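Local coordinates for protein HepC.19480.a.B1 (Helicobacter pylori, PDB 6MTZ) that is of unknown function but probably acts as a metal-dependent phosphoesterase of the DHH family, at residues I53-A56 with I57-K61; Y130-L133 with K134-A138; G167-L170 with G171-C174; M188-D191 with E192-Y196; L278-L281 with F282-N286. All coordinates share one frame; numbering follows the deposited sequence.

Contact 1: residues I53-A56 with I57-K61; sequences ILNA and IAQSK
Ile57 N and Ala58 N each donate to the carbonyl four residues back, Ile57 N to Ile53 O at 3.0 Å and Ala58 N to Leu54 O at 3.0 Å, as in a regular alpha-helical turn. One residue on, the pattern frays: Gln59 N is 3.2 Å from Asn55 O along a more bent bond (136° at the hydrogen) and has a second, weak bond to Ala56 O. Ser60 N is bonded to Ile57 O at 3.3 Å. The amino group of Lys94 takes up the carbonyls of Ile57 and Ser60, and Ser60 OG accepts from Glu62 N. On the inner side, Ile57 keeps CG1 next to its own backbone N (chi1 -72°), which lays CG1 against Ile53 O at 3.4 Å and brings its CD1 4.2 Å from Ile53 CG2. The two isoleucines line up on the inner face of the helix, against Ile67 of strand 64-70 and Tyr12 of strand 10-15, and Ile57 also meets Phe65. Leu54 leans instead on Tyr81 of helix 76-85. A helix finishing in this way leaves late carbonyls to be satisfied from outside, and the lysine's positive charge would also suit the negative end of the helix dipole.

Contact 2: residues Y130-L133 with K134-A138; sequences YEFL and KKHYA. With EDO (1,2-ethanediol), chain C.
Leu133 and Tyr130 make the close-packed side of this last stretch of helix 125-136. Leu133 CD2 rests 4.1 Å from Tyr137 CD2, Phe31 and Phe32 pack on the leucine, and Phe32 and Tyr137 pair edge-to-face; Tyr130 is buried against Leu148 and Val152 of helix 145-159. Leu133 O takes two N-H groups, Tyr137 N at 2.7 Å almost in line with the carbonyl and His136 N at 3.0 Å from well above its plane. Lys134, Lys135 and His136 form the solvent side. His136 bends back so that ND1 donates to Phe132 O (2.9 Å, 160° at the hydrogen), the oxygen lying near the imidazole plane. ND1 also sits 3.7 Å above a face of the Phe132 ring, toward its rim, with the ring planes 47° apart. Lys134 runs alongside Tyr130, its CD 3.6 Å from Tyr130 OH, and at this outer end one water joins the hydroxyl to Lys134 NZ; Glu149 also bonds the hydroxyl. Glu131 has OE1 on an ethanediol, probably from the crystallisation liquor, and OE2 in a salt bridge to Arg123. The ND1 bond implies a proton on that nitrogen, and the side chain thereby occupies a carbonyl to which His136 N gives a weak bond as well.

Contact 3: residues G167-L170 with G171-C174; sequences GFEL and GKVC
Lys172 passes over a face of the Phe168 ring and turns toward Glu169, so that the opening turn of helix 168-180 carries an aromatic-aliphatic contact and an i to i+3 salt bridge side by side. Gly167 is the N-cap, with the positive phi (69°) that glycine adopts readily, and its carbonyl receives Gly171 N at 2.8 Å to start the helical bonding. Phe168 sends its ring along the helix with CG opposite the backbone N (chi1 172°), facing the lysine chain one turn ahead. The lysine chain crosses that ring obliquely: CD sits 3.5 Å from both CE2 and CZ of Phe168. A bend at chi3 turns the amino group toward the carboxylate while it stays beside the ring, NZ lying 3.9 Å from Phe168 CE2. Glu169 runs alongside the lysine, bent at chi2, and its OE1 lies at the edge of the Phe168 ring, in the ring plane. Phe168 and Trp161 pair edge-to-face, and the tryptophan side chain touches Lys172 as well. On another flank Leu170 and Cys174 both pack on Met154 of helix 145-159 and on Val204, and Val173 joins Leu170 on Tyr217 of helix 213-228. The salt bridge itself closes at 3.1 Å, Lys172 NZ reaching Glu169 OE2 from the syn side but 26° out of the carboxylate plane.

Contact 4: residues M188-D191 with E192-Y196; sequences MFDD and ENRDY
The guanidinium of Arg194 has Asp190 O over one face and Asp191 OD1 at its edge, almost exactly in plane. Over the same face as Asp190 O, a water donates to that oxygen and to Asn193 OD1, while ND2 of Asn193 goes to Leu184 O. The edge contact is a salt bridge of 3.0 Å from NH1 to Asp191 OD1, which is met on its anti side. Asp190 offers OD2, on the syn side, to NH2 of Arg194 at 2.9 Å and more weakly to NH1 at 3.4 Å. Neither carboxylate lies flat with the guanidinium: the planes are turned 65° apart for Asp190 and 59° for Asp191, and each acid bonds through one oxygen, that of Asp190 being shared between the two terminal nitrogens. The arginine reaches back by a bend at chi3 (-50°), and its NH2 is also bonded by Asn39. The Phe189 ring, with Met188 CB over its centre, packs into Leu249 and Leu250 of helix 238-251. Phe189 O receives Asn193 N at 2.7 Å, and Glu192 OE1 lies 3.7 Å from Phe189 CB. Phe189 is the N-cap of helix 190-203, and two acids in the first turn answered by an arginine one turn on form an N-terminal salt-bridge network with i to i+3 and i to i+4 spacing.

Contact 5: residues L278-L281 with F282-N286; sequences LANL and FLTQN
Asn280 O is gripped twice by Thr284, by the backbone N at 3.1 Å and by OG1 at 2.9 Å, the two donors coming from opposite faces of the carbonyl plane. The hydroxyl is placed for this by lying next to the threonine's own N (chi1 -59°), from where it folds back onto the preceding turn. The other main-chain bonds are regular: Leu283 N meets Ala279 O at 2.8 Å, and Gln285 N meets Leu281 O along a nearly straight path (172° at the hydrogen). Leu283 CG also lies against Ala279 O, at 3.2 Å. After the last turn the chain leaves helical geometry at Asn286, whose ND2 swings back to Phe282 O at 3.0 Å, using a lone pair of that carbonyl with the amide nearly coplanar; a weak bond from Asn286 N falls on the same oxygen, and ND2 has a further weak bond to Ser251. This fold-back also sets ND2 3.4 Å above a face of the Phe282 ring, toward its rim. In van der Waals contact, Leu281 and Gln285 cross at a slant, the leucine methyl CD1 touching the glutamine amide at NE2, 3.6 Å away, while Gln285 OE1 has a weak bond to Thr247. Aromatic contacts come from beyond the turn: the Phe282 and Phe289 rings pair edge-to-face, and Phe267 meets Phe282 with planes at about 50°. Helix 276-285 is the crossover helix of the beta-alpha-beta unit between the parallel strands 264-270 and 291-295, with Leu278 and Ala279 resting on Tyr292 and with Leu281 and Gln285 facing Asn244 of helix 238-251.

Overall arrangement
All five are local contacts along or at the end of one helix, on five different helices, and none touches another. Contact 3 is buried, packing on helices 145-159 and 213-228; the other four are partly buried, each with an exposed side. Contacts 1 and 2 close helices that flank the five-stranded parallel sheet, centres about 25 Å apart, whereas contact 5 belongs to the crossover helix of the six-stranded mixed sheet, its centre about 46 Å from that of contact 2. Contact 4 lies about 6 Å from the chain's centre, between helices 19-29 and 238-251. Contacts 3 and 4 open helices and carry salt bridges; contacts 1, 2 and 5 end them, with side chains or an outside lysine supplementing the last carbonyl bonds.

Contact 1: residues I53-A56 with I57-K61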
# COMPACT_ATOMS: atom_id res chain seq x y z
N ILE A 53 1.59 -13.74 4.87
CA ILE A 53 2.77 -14.34 4.25
C ILE A 53 2.90 -15.80 4.64
O ILE A 53 3.10 -16.67 3.78
CB ILE A 53 4.03 -13.53 4.62
CG1 ILE A 53 4.07 -12.24 3.79
CG2 ILE A 53 5.30 -14.35 4.40
CD1 ILE A 53 5.08 -11.22 4.26
N LEU A 54 2.75 -16.11 5.93
CA LEU A 54 2.84 -17.50 6.37
C LEU A 54 1.71 -18.34 5.79
O LEU A 54 1.90 -19.52 5.48
CB LEU A 54 2.82 -17.58 7.90
CG LEU A 54 4.00 -16.97 8.66
CD1 LEU A 54 3.68 -16.85 10.14
CD2 LEU A 54 5.24 -17.80 8.47
N ASN A 55 0.53 -17.74 5.63
CA ASN A 55 -0.59 -18.45 5.01
C ASN A 55 -0.27 -18.78 3.56
O ASN A 55 -0.45 -19.91 3.12
CB ASN A 55 -1.86 -17.60 5.12
CG ASN A 55 -3.11 -18.38 4.79
OD1 ASN A 55 -3.06 -19.48 4.23
ND2 ASN A 55 -4.26 -17.81 5.13
N ALA A 56 0.22 -17.78 2.81
CA ALA A 56 0.58 -18.03 1.42
C ALA A 56 1.65 -19.11 1.30
O ALA A 56 1.60 -19.94 0.38
CB ALA A 56 1.05 -16.73 0.76
N ILE A 57 2.61 -19.13 2.22
CA ILE A 57 3.68 -20.13 2.14
C ILE A 57 3.13 -21.52 2.44
O ILE A 57 3.50 -22.50 1.78
CB ILE A 57 4.85 -19.75 3.07
CG1 ILE A 57 5.61 -18.56 2.50
CG2 ILE A 57 5.80 -20.93 3.27
CD1 ILE A 57 6.81 -18.16 3.31
N ALA A 58 2.20 -21.62 3.40
CA ALA A 58 1.57 -22.91 3.70
C ALA A 58 0.82 -23.47 2.50
O ALA A 58 0.72 -24.69 2.35
CB ALA A 58 0.61 -22.78 4.88
N GLN A 59 0.29 -22.60 1.64
CA GLN A 59 -0.53 -23.03 0.51
C GLN A 59 0.26 -23.15 -0.79
O GLN A 59 -0.30 -23.65 -1.78
CB GLN A 59 -1.70 -22.07 0.32
CG GLN A 59 -2.59 -21.95 1.55
CD GLN A 59 -4.02 -21.61 1.20
OE1 GLN A 59 -4.56 -20.62 1.69
NE2 GLN A 59 -4.64 -22.43 0.35
N SER A 60 1.51 -22.72 -0.82
CA SER A 60 2.31 -22.81 -2.03
C SER A 60 2.63 -24.27 -2.38
O SER A 60 2.67 -25.14 -1.51
CB SER A 60 3.62 -22.04 -1.87
OG SER A 60 4.42 -22.19 -3.02
N LYS A 61 2.85 -24.51 -3.67
CA LYS A 61 3.34 -25.81 -4.13
C LYS A 61 4.84 -25.81 -4.40
O LYS A 61 5.40 -26.86 -4.71
CB LYS A 61 2.58 -26.24 -5.39

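Contact 2: residues Y130-L133 with K134-A138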
# COMPACT_ATOMS: atom_id res chain seq x y z
N TYR A 130 19.86 -3.41 -0.31
CA TYR A 130 20.64 -3.50 -1.53
C TYR A 130 21.93 -4.27 -1.31
O TYR A 130 22.28 -5.18 -2.08
CB TYR A 130 20.95 -2.11 -2.10
CG TYR A 130 21.83 -2.23 -3.33
CD1 TYR A 130 21.32 -2.75 -4.50
CD2 TYR A 130 23.19 -1.90 -3.29
CE1 TYR A 130 22.13 -2.90 -5.64
CE2 TYR A 130 24.01 -2.05 -4.41
CZ TYR A 130 23.48 -2.56 -5.58
OH TYR A 130 24.27 -2.73 -6.70
N GLU A 131 22.65 -3.94 -0.24
CA GLU A 131 23.94 -4.59 -0.03
C GLU A 131 23.76 -6.06 0.34
O GLU A 131 24.54 -6.91 -0.10
CB GLU A 131 24.75 -3.81 1.01
CG GLU A 131 25.50 -2.66 0.31
CD GLU A 131 25.90 -1.47 1.19
OE1 GLU A 131 26.39 -0.49 0.61
OE2 GLU A 131 25.73 -1.51 2.42
N PHE A 132 22.70 -6.38 1.08
CA PHE A 132 22.43 -7.79 1.38
C PHE A 132 22.08 -8.57 0.12
O PHE A 132 22.59 -9.67 -0.10
CB PHE A 132 21.31 -7.91 2.42
CG PHE A 132 20.83 -9.32 2.62
CD1 PHE A 132 21.54 -10.20 3.46
CD2 PHE A 132 19.68 -9.77 2.01
CE1 PHE A 132 21.09 -11.50 3.66
CE2 PHE A 132 19.23 -11.08 2.20
CZ PHE A 132 19.93 -11.94 3.01
N LEU A 133 21.18 -8.04 -0.72
CA LEU A 133 20.82 -8.77 -1.93
C LEU A 133 22.00 -8.85 -2.89
O LEU A 133 22.25 -9.91 -3.48
CB LEU A 133 19.60 -8.10 -2.61
CG LEU A 133 18.32 -8.11 -1.77
CD1 LEU A 133 17.12 -7.61 -2.58
CD2 LEU A 133 18.06 -9.52 -1.23
N LYS A 134 22.74 -7.76 -3.06
CA LYS A 134 23.86 -7.76 -4.01
C LYS A 134 24.91 -8.79 -3.61
O LYS A 134 25.51 -9.44 -4.47
CB LYS A 134 24.47 -6.37 -4.11
CG LYS A 134 25.52 -6.22 -5.21
CD LYS A 134 24.93 -6.31 -6.62
CE LYS A 134 26.04 -6.20 -7.68
NZ LYS A 134 25.55 -6.21 -9.11
N LYS A 135 25.15 -8.94 -2.30
CA LYS A 135 26.16 -9.90 -1.85
C LYS A 135 25.77 -11.34 -2.19
O LYS A 135 26.65 -12.18 -2.40
CB LYS A 135 26.42 -9.77 -0.34
CG LYS A 135 27.21 -8.52 0.04
CD LYS A 135 28.24 -8.78 1.11
CE LYS A 135 27.85 -8.23 2.45
NZ LYS A 135 29.03 -8.21 3.38
N HIS A 136 24.46 -11.63 -2.29
CA HIS A 136 24.00 -13.01 -2.37
C HIS A 136 23.33 -13.38 -3.69
O HIS A 136 23.32 -14.57 -4.02
CB HIS A 136 23.03 -13.32 -1.21
CG HIS A 136 23.71 -13.24 0.12
ND1 HIS A 136 23.65 -12.13 0.93
CD2 HIS A 136 24.55 -14.11 0.74
CE1 HIS A 136 24.39 -12.32 2.01
NE2 HIS A 136 24.95 -13.51 1.91
N TYR A 137 22.80 -12.42 -4.45
CA TYR A 137 22.04 -12.73 -5.65
C TYR A 137 22.50 -11.85 -6.81
O TYR A 137 22.85 -10.68 -6.62
CB TYR A 137 20.54 -12.53 -5.40
CG TYR A 137 20.04 -13.33 -4.22
CD1 TYR A 137 19.83 -14.71 -4.33
CD2 TYR A 137 19.82 -12.73 -2.99
CE1 TYR A 137 19.38 -15.46 -3.23
CE2 TYR A 137 19.37 -13.46 -1.89
CZ TYR A 137 19.16 -14.82 -2.02
OH TYR A 137 18.72 -15.52 -0.92
N ALA A 138 22.47 -12.42 -8.01
CA ALA A 138 22.73 -11.63 -9.21
C ALA A 138 21.55 -10.70 -9.51
O ALA A 138 20.39 -11.12 -9.46
CB ALA A 138 22.98 -12.56 -10.41
C1 EDO C . 24.84 2.30 -3.30
O1 EDO C . 25.48 3.49 -2.82
C2 EDO C . 24.58 1.34 -2.14
O2 EDO C . 25.58 0.31 -2.08
O HOH W 1 23.73 -4.15 -8.95

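Contact 3: residues G167-L170 with G171-C174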
# COMPACT_ATOMS: atom_id res chain seq x y z
N GLY A 167 22.79 13.02 -3.74
CA GLY A 167 21.36 13.00 -4.02
C GLY A 167 20.47 13.53 -2.93
O GLY A 167 19.27 13.26 -2.95
N PHE A 168 21.00 14.31 -1.98
CA PHE A 168 20.21 14.74 -0.84
C PHE A 168 18.99 15.56 -1.26
O PHE A 168 17.85 15.22 -0.90
CB PHE A 168 21.08 15.54 0.13
CG PHE A 168 20.31 16.20 1.24
CD1 PHE A 168 19.87 15.46 2.33
CD2 PHE A 168 20.03 17.56 1.20
CE1 PHE A 168 19.16 16.07 3.36
CE2 PHE A 168 19.33 18.17 2.23
CZ PHE A 168 18.89 17.42 3.31
N GLU A 169 19.19 16.63 -2.02
CA GLU A 169 18.07 17.51 -2.37
C GLU A 169 17.03 16.78 -3.23
O GLU A 169 15.82 16.93 -3.00
CB GLU A 169 18.57 18.77 -3.07
CG GLU A 169 19.46 19.65 -2.18
CD GLU A 169 18.70 20.27 -1.03
OE1 GLU A 169 19.34 20.77 -0.09
OE2 GLU A 169 17.45 20.26 -1.06
N LEU A 170 17.48 15.99 -4.21
CA LEU A 170 16.54 15.19 -4.99
C LEU A 170 15.79 14.17 -4.13
O LEU A 170 14.61 13.91 -4.36
CB LEU A 170 17.29 14.48 -6.11
CG LEU A 170 16.50 13.50 -7.00
CD1 LEU A 170 15.46 14.25 -7.84
CD2 LEU A 170 17.48 12.75 -7.90
N GLY A 171 16.46 13.59 -3.13
CA GLY A 171 15.78 12.66 -2.23
C GLY A 171 14.64 13.29 -1.44
O GLY A 171 13.63 12.63 -1.16
N LYS A 172 14.78 14.56 -1.06
CA LYS A 172 13.67 15.22 -0.38
C LYS A 172 12.45 15.31 -1.29
O LYS A 172 11.31 15.09 -0.85
CB LYS A 172 14.12 16.60 0.10
CG LYS A 172 14.99 16.54 1.37
CD LYS A 172 15.91 17.76 1.55
CE LYS A 172 15.19 19.07 1.39
NZ LYS A 172 16.08 20.23 1.77
N VAL A 173 12.68 15.59 -2.57
CA VAL A 173 11.58 15.59 -3.53
C VAL A 173 10.93 14.22 -3.60
O VAL A 173 9.70 14.09 -3.64
CB VAL A 173 12.07 16.05 -4.92
CG1 VAL A 173 10.91 16.00 -5.93
CG2 VAL A 173 12.63 17.46 -4.85
N CYS A 174 11.75 13.16 -3.58
CA CYS A 174 11.21 11.80 -3.67
C CYS A 174 10.45 11.42 -2.41
O CYS A 174 9.42 10.74 -2.49
CB CYS A 174 12.33 10.80 -3.95
SG CYS A 174 13.06 10.94 -5.59

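Contact 4: residues M188-D191 with E192-Y196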
# COMPACT_ATOMS: atom_id res chain seq x y z
N MET A 188 -7.68 -0.56 -0.82
CA MET A 188 -8.50 -1.18 -1.84
C MET A 188 -7.67 -1.70 -3.01
O MET A 188 -8.05 -2.70 -3.63
CB MET A 188 -9.56 -0.20 -2.34
CG MET A 188 -10.60 0.21 -1.28
SD MET A 188 -11.61 -1.14 -0.66
CE MET A 188 -12.65 -1.53 -2.08
N PHE A 189 -6.53 -1.06 -3.31
CA PHE A 189 -5.75 -1.34 -4.52
C PHE A 189 -4.28 -1.55 -4.17
O PHE A 189 -3.40 -0.84 -4.64
CB PHE A 189 -5.90 -0.21 -5.53
CG PHE A 189 -7.30 0.33 -5.62
CD1 PHE A 189 -8.34 -0.49 -6.01
CD2 PHE A 189 -7.57 1.66 -5.31
CE1 PHE A 189 -9.65 0.01 -6.11
CE2 PHE A 189 -8.86 2.16 -5.39
CZ PHE A 189 -9.90 1.34 -5.79
N ASP A 190 -4.02 -2.56 -3.35
CA ASP A 190 -2.69 -2.72 -2.76
C ASP A 190 -1.61 -2.82 -3.83
O ASP A 190 -0.61 -2.09 -3.80
CB ASP A 190 -2.67 -3.95 -1.85
CG ASP A 190 -1.32 -4.15 -1.23
OD1 ASP A 190 -0.95 -3.37 -0.33
OD2 ASP A 190 -0.62 -5.09 -1.65
N ASP A 191 -1.80 -3.70 -4.81
CA ASP A 191 -0.77 -3.90 -5.82
C ASP A 191 -0.67 -2.71 -6.77
O ASP A 191 0.43 -2.33 -7.18
CB ASP A 191 -1.03 -5.18 -6.61
CG ASP A 191 -0.83 -6.41 -5.78
OD1 ASP A 191 -0.12 -6.33 -4.75
OD2 ASP A 191 -1.39 -7.46 -6.15
N GLU A 192 -1.82 -2.14 -7.16
CA GLU A 192 -1.77 -1.03 -8.11
C GLU A 192 -1.21 0.21 -7.44
O GLU A 192 -0.56 1.03 -8.10
CB GLU A 192 -3.16 -0.75 -8.68
CG GLU A 192 -3.72 -1.89 -9.55
CD GLU A 192 -4.39 -2.99 -8.73
OE1 GLU A 192 -4.37 -2.90 -7.48
OE2 GLU A 192 -4.95 -3.94 -9.33
N ASN A 193 -1.43 0.35 -6.13
CA ASN A 193 -0.81 1.44 -5.39
C ASN A 193 0.70 1.28 -5.38
O ASN A 193 1.44 2.25 -5.61
CB ASN A 193 -1.38 1.47 -3.97
CG ASN A 193 -0.68 2.46 -3.07
OD1 ASN A 193 0.29 2.12 -2.40
ND2 ASN A 193 -1.19 3.68 -3.02
N ARG A 194 1.19 0.06 -5.15
CA ARG A 194 2.63 -0.16 -5.09
C ARG A 194 3.27 0.02 -6.46
O ARG A 194 4.32 0.66 -6.58
CB ARG A 194 2.92 -1.56 -4.55
CG ARG A 194 4.41 -1.92 -4.49
CD ARG A 194 4.62 -3.35 -3.91
NE ARG A 194 3.90 -3.55 -2.66
CZ ARG A 194 2.73 -4.19 -2.53
NH1 ARG A 194 2.12 -4.72 -3.60
NH2 ARG A 194 2.18 -4.29 -1.33
N ASP A 195 2.63 -0.51 -7.51
CA ASP A 195 3.17 -0.37 -8.86
C ASP A 195 3.30 1.10 -9.26
O ASP A 195 4.29 1.51 -9.87
CB ASP A 195 2.26 -1.09 -9.86
CG ASP A 195 2.32 -2.60 -9.73
OD1 ASP A 195 3.13 -3.11 -8.93
OD2 ASP A 195 1.54 -3.28 -10.43
N TYR A 196 2.28 1.89 -8.93
CA TYR A 196 2.28 3.32 -9.22
C TYR A 196 3.45 4.03 -8.55
O TYR A 196 4.22 4.74 -9.21
CB TYR A 196 0.93 3.88 -8.76
CG TYR A 196 0.71 5.37 -8.82
CD1 TYR A 196 0.99 6.11 -9.97
CD2 TYR A 196 0.12 6.01 -7.75
CE1 TYR A 196 0.72 7.49 -9.99
CE2 TYR A 196 -0.14 7.34 -7.76
CZ TYR A 196 0.16 8.09 -8.87
OH TYR A 196 -0.14 9.43 -8.81
O HOH W 2 0.87 -0.50 -1.76
O HOH W 3 -4.07 -5.47 -5.33

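Contact 5: residues L278-L281 with F282-N286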
# COMPACT_ATOMS: atom_id res chain seq x y z
N LEU A 278 -15.75 10.04 -6.74
CA LEU A 278 -15.59 8.61 -6.97
C LEU A 278 -16.93 7.92 -7.13
O LEU A 278 -17.17 7.20 -8.11
CB LEU A 278 -14.81 7.98 -5.81
CG LEU A 278 -14.65 6.47 -5.94
CD1 LEU A 278 -13.56 6.16 -6.95
CD2 LEU A 278 -14.37 5.83 -4.61
N ALA A 279 -17.83 8.11 -6.16
CA ALA A 279 -19.10 7.41 -6.16
C ALA A 279 -19.98 7.87 -7.32
O ALA A 279 -20.66 7.06 -7.95
CB ALA A 279 -19.81 7.60 -4.82
N ASN A 280 -19.98 9.17 -7.61
CA ASN A 280 -20.76 9.66 -8.74
C ASN A 280 -20.33 8.97 -10.03
O ASN A 280 -21.17 8.53 -10.82
CB ASN A 280 -20.62 11.18 -8.87
CG ASN A 280 -21.61 11.78 -9.87
OD1 ASN A 280 -22.78 11.98 -9.55
ND2 ASN A 280 -21.14 12.06 -11.09
N LEU A 281 -19.02 8.84 -10.24
CA LEU A 281 -18.52 8.16 -11.44
C LEU A 281 -18.82 6.67 -11.41
O LEU A 281 -19.21 6.09 -12.43
CB LEU A 281 -17.02 8.40 -11.59
CG LEU A 281 -16.35 7.83 -12.83
CD1 LEU A 281 -17.04 8.36 -14.11
CD2 LEU A 281 -14.88 8.21 -12.80
N PHE A 282 -18.66 6.02 -10.25
CA PHE A 282 -18.94 4.58 -10.18
C PHE A 282 -20.40 4.31 -10.50
O PHE A 282 -20.73 3.39 -11.25
CB PHE A 282 -18.61 4.00 -8.80
CG PHE A 282 -18.88 2.52 -8.73
CD1 PHE A 282 -20.12 2.03 -8.37
CD2 PHE A 282 -17.89 1.61 -9.10
CE1 PHE A 282 -20.37 0.67 -8.35
CE2 PHE A 282 -18.14 0.25 -9.08
CZ PHE A 282 -19.37 -0.22 -8.72
N LEU A 283 -21.30 5.08 -9.88
CA LEU A 283 -22.72 4.87 -10.08
C LEU A 283 -23.13 5.15 -11.52
O LEU A 283 -24.00 4.46 -12.06
CB LEU A 283 -23.51 5.72 -9.10
CG LEU A 283 -23.30 5.29 -7.65
CD1 LEU A 283 -23.89 6.28 -6.64
CD2 LEU A 283 -23.87 3.89 -7.42
N THR A 284 -22.49 6.12 -12.17
CA THR A 284 -22.80 6.37 -13.58
C THR A 284 -22.35 5.20 -14.45
O THR A 284 -23.11 4.69 -15.28
CB THR A 284 -22.15 7.67 -14.05
OG1 THR A 284 -22.64 8.76 -13.26
CG2 THR A 284 -22.50 7.93 -15.50
N GLN A 285 -21.10 4.75 -14.27
CA GLN A 285 -20.57 3.64 -15.06
C GLN A 285 -21.24 2.32 -14.73
O GLN A 285 -21.19 1.39 -15.55
CB GLN A 285 -19.05 3.51 -14.84
CG GLN A 285 -18.19 4.67 -15.34
CD GLN A 285 -16.72 4.49 -14.97
OE1 GLN A 285 -16.37 3.62 -14.17
NE2 GLN A 285 -15.85 5.31 -15.56
N ASN A 286 -21.86 2.19 -13.56
CA ASN A 286 -22.44 0.93 -13.11
C ASN A 286 -23.86 1.19 -12.64
O ASN A 286 -24.16 1.14 -11.44
CB ASN A 286 -21.59 0.30 -12.00
CG ASN A 286 -20.19 0.01 -12.47
OD1 ASN A 286 -19.92 -1.04 -13.05
ND2 ASN A 286 -19.28 0.94 -12.23